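PDB 3HZ8: Thiol:disulfide interchange protein DsbA from Neisseria meningitidis MC58, which probably acts as a periplasmic thiol-disulfide oxidoreductase of the thioredoxin family, introducing disulfide bonds into other proteins. Local coordinates for residues 29-34 with 62-67. The protein carries 1 engineered substitution. Sequence-based numbering, arbitrary orientation.
Sequences LEFFGY and EHVVWQ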
loop_
_atom_site.group_PDB
_atom_site.type_symbol
_atom_site.label_atom_id
_atom_site.label_comp_id
_atom_site.label_asym_id
_atom_site.label_seq_id
_atom_site.Cartn_x
_atom_site.Cartn_y
_atom_site.Cartn_z
ATOM N N LEU A 29 -4.354 -0.797 5.457
ATOM C CA LEU A 29 -3.200 -1.402 4.792
ATOM C C LEU A 29 -3.564 -1.795 3.358
ATOM O O LEU A 29 -4.510 -2.551 3.161
ATOM C CB LEU A 29 -2.722 -2.624 5.594
ATOM C CG LEU A 29 -1.837 -3.676 4.934
ATOM C CD1 LEU A 29 -0.588 -3.071 4.331
ATOM C CD2 LEU A 29 -1.489 -4.759 5.956
ATOM N N GLU A 30 -2.848 -1.262 2.369
ATOM C CA GLU A 30 -3.024 -1.670 0.979
ATOM C C GLU A 30 -1.832 -2.493 0.514
ATOM O O GLU A 30 -0.708 -2.002 0.539
ATOM C CB GLU A 30 -3.182 -0.447 0.051
ATOM C CG GLU A 30 -3.502 -0.842 -1.400
ATOM C CD GLU A 30 -3.115 0.202 -2.431
ATOM O OE1 GLU A 30 -2.411 1.154 -2.082
ATOM O OE2 GLU A 30 -3.500 0.045 -3.604
ATOM N N PHE A 31 -2.086 -3.726 0.080
ATOM C CA PHE A 31 -1.101 -4.485 -0.709
ATOM C C PHE A 31 -1.322 -4.160 -2.183
ATOM O O PHE A 31 -2.468 -4.132 -2.638
ATOM C CB PHE A 31 -1.246 -5.995 -0.495
ATOM C CG PHE A 31 -0.816 -6.460 0.879
ATOM C CD1 PHE A 31 0.518 -6.747 1.135
ATOM C CD2 PHE A 31 -1.747 -6.658 1.898
ATOM C CE1 PHE A 31 0.933 -7.198 2.401
ATOM C CE2 PHE A 31 -1.342 -7.121 3.159
ATOM C CZ PHE A 31 0.006 -7.383 3.404
ATOM N N PHE A 32 -0.240 -3.931 -2.925
ATOM C CA PHE A 32 -0.354 -3.504 -4.316
ATOM C C PHE A 32 0.876 -3.969 -5.079
ATOM O O PHE A 32 1.820 -4.511 -4.493
ATOM C CB PHE A 32 -0.461 -1.963 -4.412
ATOM C CG PHE A 32 0.837 -1.244 -4.099
ATOM C CD1 PHE A 32 1.632 -0.744 -5.133
ATOM C CD2 PHE A 32 1.289 -1.120 -2.786
ATOM C CE1 PHE A 32 2.850 -0.116 -4.865
ATOM C CE2 PHE A 32 2.518 -0.506 -2.500
ATOM C CZ PHE A 32 3.298 0.002 -3.540
ATOM N N GLY A 33 0.867 -3.751 -6.389
ATOM C CA GLY A 33 2.087 -3.873 -7.192
ATOM C C GLY A 33 2.106 -2.709 -8.163
ATOM O O GLY A 33 1.046 -2.271 -8.624
ATOM N N TYR A 34 3.295 -2.203 -8.488
ATOM C CA TYR A 34 3.390 -1.089 -9.446
ATOM C C TYR A 34 3.045 -1.505 -10.901
ATOM O O TYR A 34 2.765 -0.652 -11.746
ATOM C CB TYR A 34 4.779 -0.455 -9.399
ATOM C CG TYR A 34 5.032 0.439 -8.213
ATOM C CD1 TYR A 34 4.199 1.529 -7.943
ATOM C CD2 TYR A 34 6.129 0.229 -7.388
ATOM C CE1 TYR A 34 4.454 2.394 -6.867
ATOM C CE2 TYR A 34 6.391 1.083 -6.307
ATOM C CZ TYR A 34 5.544 2.160 -6.043
ATOM O OH TYR A 34 5.821 3.009 -4.977
ATOM N N GLU A 62 2.180 -1.810 1.169
ATOM C CA GLU A 62 3.203 -2.854 1.052
ATOM C C GLU A 62 3.128 -3.444 -0.354
ATOM O O GLU A 62 2.032 -3.776 -0.828
ATOM C CB GLU A 62 2.951 -3.966 2.079
ATOM C CG GLU A 62 2.838 -3.499 3.552
ATOM C CD GLU A 62 4.171 -3.022 4.162
ATOM O OE1 GLU A 62 5.234 -3.195 3.527
ATOM O OE2 GLU A 62 4.154 -2.476 5.292
ATOM N N HIS A 63 4.274 -3.548 -1.025
ATOM C CA HIS A 63 4.322 -4.116 -2.383
ATOM C C HIS A 63 4.448 -5.622 -2.275
ATOM O O HIS A 63 5.292 -6.119 -1.522
ATOM C CB HIS A 63 5.526 -3.542 -3.142
ATOM C CG HIS A 63 5.468 -3.696 -4.630
ATOM N ND1 HIS A 63 5.581 -4.910 -5.277
ATOM C CD2 HIS A 63 5.361 -2.763 -5.606
ATOM C CE1 HIS A 63 5.493 -4.721 -6.583
ATOM N NE2 HIS A 63 5.381 -3.425 -6.811
ATOM N N VAL A 64 3.615 -6.361 -3.008
ATOM C CA VAL A 64 3.722 -7.825 -2.984
ATOM C C VAL A 64 5.040 -8.297 -3.612
ATOM O O VAL A 64 5.629 -7.604 -4.449
ATOM C CB VAL A 64 2.519 -8.541 -3.681
ATOM C CG1 VAL A 64 1.236 -8.322 -2.877
ATOM C CG2 VAL A 64 2.363 -8.131 -5.153
ATOM N N VAL A 65 5.511 -9.473 -3.192
ATOM C CA VAL A 65 6.679 -10.097 -3.823
ATOM C C VAL A 65 6.300 -11.538 -4.158
ATOM O O VAL A 65 6.185 -12.382 -3.265
ATOM C CB VAL A 65 7.947 -10.026 -2.932
ATOM C CG1 VAL A 65 9.130 -10.731 -3.611
ATOM C CG2 VAL A 65 8.275 -8.576 -2.585
ATOM N N TRP A 66 6.077 -11.794 -5.447
ATOM C CA TRP A 66 5.561 -13.078 -5.925
ATOM C C TRP A 66 6.619 -13.875 -6.692
ATOM O O TRP A 66 6.389 -15.019 -7.060
ATOM C CB TRP A 66 4.346 -12.835 -6.827
ATOM C CG TRP A 66 3.107 -12.461 -6.068
ATOM C CD1 TRP A 66 2.803 -12.791 -4.774
ATOM C CD2 TRP A 66 1.985 -11.718 -6.563
ATOM N NE1 TRP A 66 1.566 -12.290 -4.432
ATOM C CE2 TRP A 66 1.043 -11.623 -5.509
ATOM C CE3 TRP A 66 1.700 -11.098 -7.786
ATOM C CZ2 TRP A 66 -0.176 -10.959 -5.653
ATOM C CZ3 TRP A 66 0.474 -10.455 -7.936
ATOM C CH2 TRP A 66 -0.450 -10.389 -6.868
ATOM N N GLN A 67 7.760 -13.246 -6.939
ATOM C CA GLN A 67 8.903 -13.907 -7.576
ATOM C C GLN A 67 10.156 -13.103 -7.249
ATOM O O GLN A 67 10.062 -11.926 -6.885
ATOM C CB GLN A 67 8.694 -14.049 -9.100
ATOM C CG GLN A 67 8.510 -12.719 -9.855
ATOM C CD GLN A 67 8.204 -12.875 -11.337
ATOM O OE1 GLN A 67 7.920 -13.981 -11.819
ATOM N NE2 GLN A 67 8.248 -11.756 -12.069
#
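His63 points the edge of its imidazole at the face of the Phe32 ring, the two planes 67° apart, and His63 CD2 is the imidazole atom that leads, 3.7 Å from Phe32 CE1. One face of the same imidazole lies against the backbone that follows Phe32: Gly33 CA packs over it as a CH-pi contact, 3.6 Å from the centroid of the His63 ring, and the carbonyl oxygen of Phe32 sits above the rim. His63 CG stands anti to the backbone N (chi1 -162°), which lays the imidazole alongside Gly33 and Tyr34. Its rotation is fixed by His63 ND1, which donates to Val64 O at 2.8 Å, in the plane of the ring and on a carbonyl lone pair. Across CE1 from ND1, His63 NE2 comes within 2.9 Å of Tyr34 N. Tyr34 completes the aromatic cluster, its ring obliquely turned to the imidazole while Phe32 CE1 rests over the centre of one face of the Tyr34 ring; Tyr34 OH is hydrogen-bonded to Asn92. The backbones beneath are neighbouring parallel strands of the thioredoxin fold, 26-32 and 57-63, joined through helix 37-50 in a beta-alpha-beta crossover, and the Phe32 side chain reaches Cys39 of the redox-active Cys36-Cys39 disulfide. Glu62 N donates to Glu30 O, Phe32 N to Glu62 O and Val64 N to Phe32 O, the last at 3.0 Å. On the other face of the sheet Phe31 and Glu62 lie side by side: Glu62 CB meets the ring obliquely, 3.8 Å from Phe31 CD1, and Leu29 CD1 approaches Glu62 CG to 3.5 Å. A bend at chi2 (-70°) turns the Glu62 carboxylate away from strand 26-32, and OE2 forms a salt bridge with Arg60.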